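Local coordinates for protein reducing-end xylose-releasing exo-oligoxylanase Rex8A (Paenibacillus barcinonensis, PDB 6SUD) that hydrolyses linear and branched xylooligosaccharides, releasing xylose from their reducing ends during xylan breakdown, at residues 265-270 against 323-328; 292-297 against 331-336. The protein carries 1 engineered substitution. One frame throughout, in Å; residues are numbered along the deposited sequence.

Contact 1 (265-270 against 323-328). With XYP (beta-D-xylopyranose), chain K.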
# COMPACT_ATOMS: atom_id res chain seq x y z
N ASP A 265 -8.40 5.59 -3.94
CA ASP A 265 -7.53 4.42 -4.29
C ASP A 265 -6.29 4.91 -5.06
O ASP A 265 -5.14 4.54 -4.69
CB ASP A 265 -8.27 3.37 -5.13
CG ASP A 265 -9.04 2.34 -4.33
OD1 ASP A 265 -9.58 2.68 -3.26
OD2 ASP A 265 -9.12 1.19 -4.81
N ALA A 266 -6.52 5.74 -6.08
CA ALA A 266 -5.51 6.12 -7.09
C ALA A 266 -4.39 6.96 -6.47
O ALA A 266 -3.32 7.07 -7.11
CB ALA A 266 -6.14 6.82 -8.26
N TYR A 267 -4.58 7.53 -5.28
CA TYR A 267 -3.52 8.34 -4.62
C TYR A 267 -2.25 7.51 -4.44
O TYR A 267 -1.14 8.06 -4.59
CB TYR A 267 -3.97 8.84 -3.25
CG TYR A 267 -5.20 9.69 -3.27
CD1 TYR A 267 -5.72 10.19 -4.45
CD2 TYR A 267 -5.81 10.07 -2.08
CE1 TYR A 267 -6.84 11.00 -4.47
CE2 TYR A 267 -6.94 10.87 -2.08
CZ TYR A 267 -7.46 11.33 -3.27
OH TYR A 267 -8.56 12.14 -3.26
N ARG A 268 -2.42 6.20 -4.19
CA ARG A 268 -1.29 5.31 -3.81
C ARG A 268 -0.40 5.05 -5.03
O ARG A 268 0.76 4.72 -4.81
CB ARG A 268 -1.82 4.02 -3.19
CG ARG A 268 -2.65 4.27 -1.94
CD ARG A 268 -3.33 2.99 -1.52
NE ARG A 268 -4.43 2.59 -2.40
CZ ARG A 268 -5.33 1.65 -2.10
NH1 ARG A 268 -5.22 0.97 -0.98
NH2 ARG A 268 -6.32 1.37 -2.92
N VAL A 269 -0.88 5.25 -6.26
CA VAL A 269 -0.03 5.00 -7.45
C VAL A 269 1.26 5.81 -7.36
O VAL A 269 2.32 5.23 -7.66
CB VAL A 269 -0.73 5.31 -8.79
CG1 VAL A 269 0.29 5.18 -9.90
CG2 VAL A 269 -1.95 4.44 -8.99
N ALA A 270 1.18 7.10 -7.04
CA ALA A 270 2.35 8.01 -7.03
C ALA A 270 3.34 7.51 -5.99
O ALA A 270 4.55 7.61 -6.24
CB ALA A 270 1.97 9.43 -6.71
N VAL A 323 -5.29 14.83 3.11
CA VAL A 323 -3.98 14.60 3.79
C VAL A 323 -3.33 13.37 3.16
O VAL A 323 -2.11 13.42 2.87
CB VAL A 323 -4.15 14.51 5.32
CG1 VAL A 323 -2.89 14.02 6.03
CG2 VAL A 323 -4.58 15.87 5.86
N GLY A 324 -4.10 12.31 2.89
CA GLY A 324 -3.64 11.12 2.15
C GLY A 324 -3.07 11.48 0.79
O GLY A 324 -1.94 11.04 0.45
N LEU A 325 -3.80 12.30 0.04
CA LEU A 325 -3.34 12.78 -1.28
C LEU A 325 -2.03 13.58 -1.12
O LEU A 325 -1.08 13.29 -1.85
CB LEU A 325 -4.43 13.62 -1.93
CG LEU A 325 -4.04 14.26 -3.27
CD1 LEU A 325 -3.30 13.29 -4.17
CD2 LEU A 325 -5.28 14.79 -3.97
N LEU A 326 -1.97 14.55 -0.20
CA LEU A 326 -0.72 15.32 0.04
C LEU A 326 0.42 14.34 0.34
O LEU A 326 1.51 14.52 -0.22
CB LEU A 326 -0.88 16.31 1.20
CG LEU A 326 0.43 16.97 1.62
CD1 LEU A 326 1.00 17.80 0.48
CD2 LEU A 326 0.26 17.79 2.88
N ALA A 327 0.19 13.34 1.18
CA ALA A 327 1.21 12.33 1.58
C ALA A 327 1.76 11.60 0.34
O ALA A 327 2.98 11.51 0.23
CB ALA A 327 0.62 11.37 2.59
N THR A 328 0.90 11.12 -0.56
CA THR A 328 1.34 10.33 -1.75
C THR A 328 2.10 11.26 -2.69
O THR A 328 3.11 10.83 -3.26
CB THR A 328 0.17 9.60 -2.42
OG1 THR A 328 -0.80 10.49 -2.96
CG2 THR A 328 -0.50 8.65 -1.44
O1 XYP K . -12.49 0.19 0.39
C1 XYP K . -11.52 -0.81 0.03
C2 XYP K . -10.25 -0.25 -0.62
C3 XYP K . -9.31 -1.36 -1.08
C4 XYP K . -9.48 -2.58 -0.18
C5 XYP K . -9.87 -2.12 1.21
O2 XYP K . -10.56 0.64 -1.70
O3 XYP K . -7.98 -0.83 -1.08
O4 XYP K . -10.51 -3.42 -0.72
O5 XYP K . -11.16 -1.49 1.24
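Tyr267 lays one face of its ring against Leu325, whose CB stands 3.9 Å from the ring centroid and 17° off the ring normal. This CH-pi contact is displaced toward the CE2 rim of the ring, while the two methyls of Leu325 reach across toward CD1 and CE1, with CD1 of Leu325 3.9 Å from CD1 of Tyr267. The ring reaches the 322-331 helix because CG of Tyr267 is anti to its own carbonyl carbon (chi1 -59°). Thr328 sits against the backbone of the same tyrosine: its OG1 is 2.9 Å from Tyr267 O and its CG2 3.3 Å from that oxygen. The two segments lie on or beside helices 268-280 and 322-331 of the (alpha/alpha)6 barrel of glycosyl hydrolase family 8, here meeting in its buried interior. The polar ends of Asp265 and Arg268 reach the xylose site. Asp265, the inferred proton acceptor, takes a bond on OD1 from O2 of the sugar (2.7 Å). Arg268 approaches O3 edge-on, its NH1 3.3 Å away, and Tyr74 OH also bonds NH1. Arg268 NE donates to Asp265 O (3.1 Å), which lies near the guanidinium plane and helps to fix the group's rotation, and NH2 forms a salt bridge with Asp265 OD2.

Contact 2 (292-297 against 331-336)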
# COMPACT_ATOMS: atom_id res chain seq x y z
N ARG A 292 5.29 14.83 -13.05
CA ARG A 292 4.00 15.24 -13.66
C ARG A 292 2.95 15.40 -12.58
O ARG A 292 2.31 16.47 -12.54
CB ARG A 292 3.46 14.22 -14.67
CG ARG A 292 4.21 14.27 -15.98
CD ARG A 292 3.57 13.51 -17.12
NE ARG A 292 4.58 13.52 -18.18
CZ ARG A 292 5.19 12.45 -18.70
NH1 ARG A 292 4.88 11.22 -18.31
NH2 ARG A 292 6.09 12.61 -19.65
N ILE A 293 2.79 14.38 -11.74
CA ILE A 293 1.72 14.46 -10.70
C ILE A 293 2.08 15.60 -9.74
O ILE A 293 1.15 16.32 -9.36
CB ILE A 293 1.44 13.12 -10.01
CG1 ILE A 293 0.02 13.13 -9.43
CG2 ILE A 293 2.51 12.76 -8.99
CD1 ILE A 293 -0.41 11.84 -8.78
N GLN A 294 3.36 15.81 -9.40
CA GLN A 294 3.74 16.93 -8.49
C GLN A 294 3.47 18.27 -9.17
O GLN A 294 2.96 19.17 -8.52
CB GLN A 294 5.19 16.82 -8.03
CG GLN A 294 5.36 15.84 -6.88
CD GLN A 294 6.74 15.88 -6.28
OE1 GLN A 294 7.68 16.44 -6.84
NE2 GLN A 294 6.85 15.31 -5.09
N ALA A 295 3.82 18.41 -10.45
CA ALA A 295 3.50 19.60 -11.26
C ALA A 295 1.98 19.83 -11.24
O ALA A 295 1.57 21.00 -11.05
CB ALA A 295 4.02 19.43 -12.66
N PHE A 296 1.17 18.77 -11.40
CA PHE A 296 -0.31 18.89 -11.44
C PHE A 296 -0.81 19.53 -10.14
O PHE A 296 -1.67 20.40 -10.24
CB PHE A 296 -1.04 17.56 -11.68
CG PHE A 296 -2.54 17.73 -11.78
CD1 PHE A 296 -3.14 18.20 -12.95
CD2 PHE A 296 -3.34 17.50 -10.69
CE1 PHE A 296 -4.51 18.39 -13.01
CE2 PHE A 296 -4.71 17.73 -10.73
CZ PHE A 296 -5.29 18.15 -11.90
N PHE A 297 -0.25 19.17 -8.99
CA PHE A 297 -0.75 19.63 -7.66
C PHE A 297 0.09 20.78 -7.10
O PHE A 297 -0.18 21.21 -5.97
CB PHE A 297 -0.82 18.46 -6.67
CG PHE A 297 -1.97 17.55 -6.98
CD1 PHE A 297 -3.28 17.99 -6.83
CD2 PHE A 297 -1.76 16.28 -7.51
CE1 PHE A 297 -4.35 17.16 -7.14
CE2 PHE A 297 -2.83 15.47 -7.83
CZ PHE A 297 -4.12 15.91 -7.66
N MET A 331 5.47 11.71 -1.27
CA MET A 331 6.25 10.45 -1.37
C MET A 331 6.85 10.32 -2.78
O MET A 331 7.91 9.66 -2.91
CB MET A 331 5.39 9.24 -1.02
CG MET A 331 6.18 7.95 -0.94
SD MET A 331 5.48 6.74 0.17
CE MET A 331 6.43 5.30 -0.32
N ALA A 332 6.23 10.97 -3.78
CA ALA A 332 6.71 11.02 -5.18
C ALA A 332 8.09 11.69 -5.25
O ALA A 332 8.75 11.54 -6.29
CB ALA A 332 5.72 11.73 -6.07
N SER A 333 8.50 12.40 -4.19
CA SER A 333 9.83 13.07 -4.11
C SER A 333 10.97 12.04 -4.04
O SER A 333 12.12 12.44 -4.34
CB SER A 333 9.89 14.06 -3.01
OG SER A 333 9.05 15.17 -3.33
N LEU A 334 10.71 10.77 -3.69
CA LEU A 334 11.74 9.71 -3.83
C LEU A 334 12.20 9.61 -5.30
O LEU A 334 13.35 9.19 -5.50
CB LEU A 334 11.23 8.35 -3.34
CG LEU A 334 11.19 8.15 -1.83
CD1 LEU A 334 10.45 6.88 -1.47
CD2 LEU A 334 12.59 8.14 -1.24
N ALA A 335 11.35 9.95 -6.27
CA ALA A 335 11.65 9.77 -7.71
C ALA A 335 11.73 11.11 -8.45
O ALA A 335 12.55 11.23 -9.36
CB ALA A 335 10.63 8.86 -8.34
N ALA A 336 10.89 12.08 -8.09
CA ALA A 336 10.79 13.37 -8.80
C ALA A 336 12.13 14.11 -8.66
O ALA A 336 12.74 14.06 -7.57
CB ALA A 336 9.65 14.20 -8.26
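Gln294 extends from the 285-297 helix and meets Ser333 with the amide at its tip. Segment 331-336, with a short 3-10 turn at 332-334, follows on from helix 322-331, so the contact ties one helix of the family 8 (alpha/alpha)6 barrel to a connection between two others, well away from the sugar sites. The polar part rests on NE2 of Gln294, which donates to Ser333 OG at 2.8 Å with an N-H...O angle of 163°. The oxygen lies almost exactly in the amide plane, only 3° out of it, which helps to fix the rotation of the carboxamide. NE2 also donates to Asn329 O, just before the segment. Ser333 OG, buried, accepts from Gln294 and bonds to Ala341 O at the start of helix 341-349, joining helices 285-297 and 341-349. The side chain of Gln294 reaches Ser333 because it runs extended beyond CG (chi2 -171°). A leucine in place of Gln294 would probably leave Ser333 OG and Asn329 O without this donor and weaken the tie between helix and turn.

Van der Waals contacts bring alanine methyls against the amide. CB of Ala336 lies 3.3 Å from OE1 of Gln294, on the carbonyl end of the amide, while CB of Ala332 comes within 3.9 Å of NE2 at the other end. The apolar pair is looser: Ile293, one residue earlier in the helix, approaches the same methyl of Ala332 through CG2 at 4.5 Å. Within the turn, Ala332 O accepts from Ala335 N, at 3.0 Å, and from Ala336 N, at 2.8 Å, which holds the Ala336 backbone close to the turn.

In the fold
The centres of contacts 1 and 2 lie about 11 Å apart, on the same side of the chain's centre, and the two meet directly. Ala270 CB packs 4.0 Å from Ile293 CD1, and Leu325 CD2 lies 4.0 Å from Phe297 CZ. Their segments alternate along the chain, 265-270, 292-297, 323-328 and 331-336, so successive helices 268-280 and 285-297 are each joined to a later part, helix 322-331 or the connection after it. The centre of contact 1, which carries residues of the xylose site, lies about 10 Å from the chain's centre, that of contact 2 about 17 Å. Packing continues from the xylose-binding end of helix 268-280, through helix 285-297, to that connection.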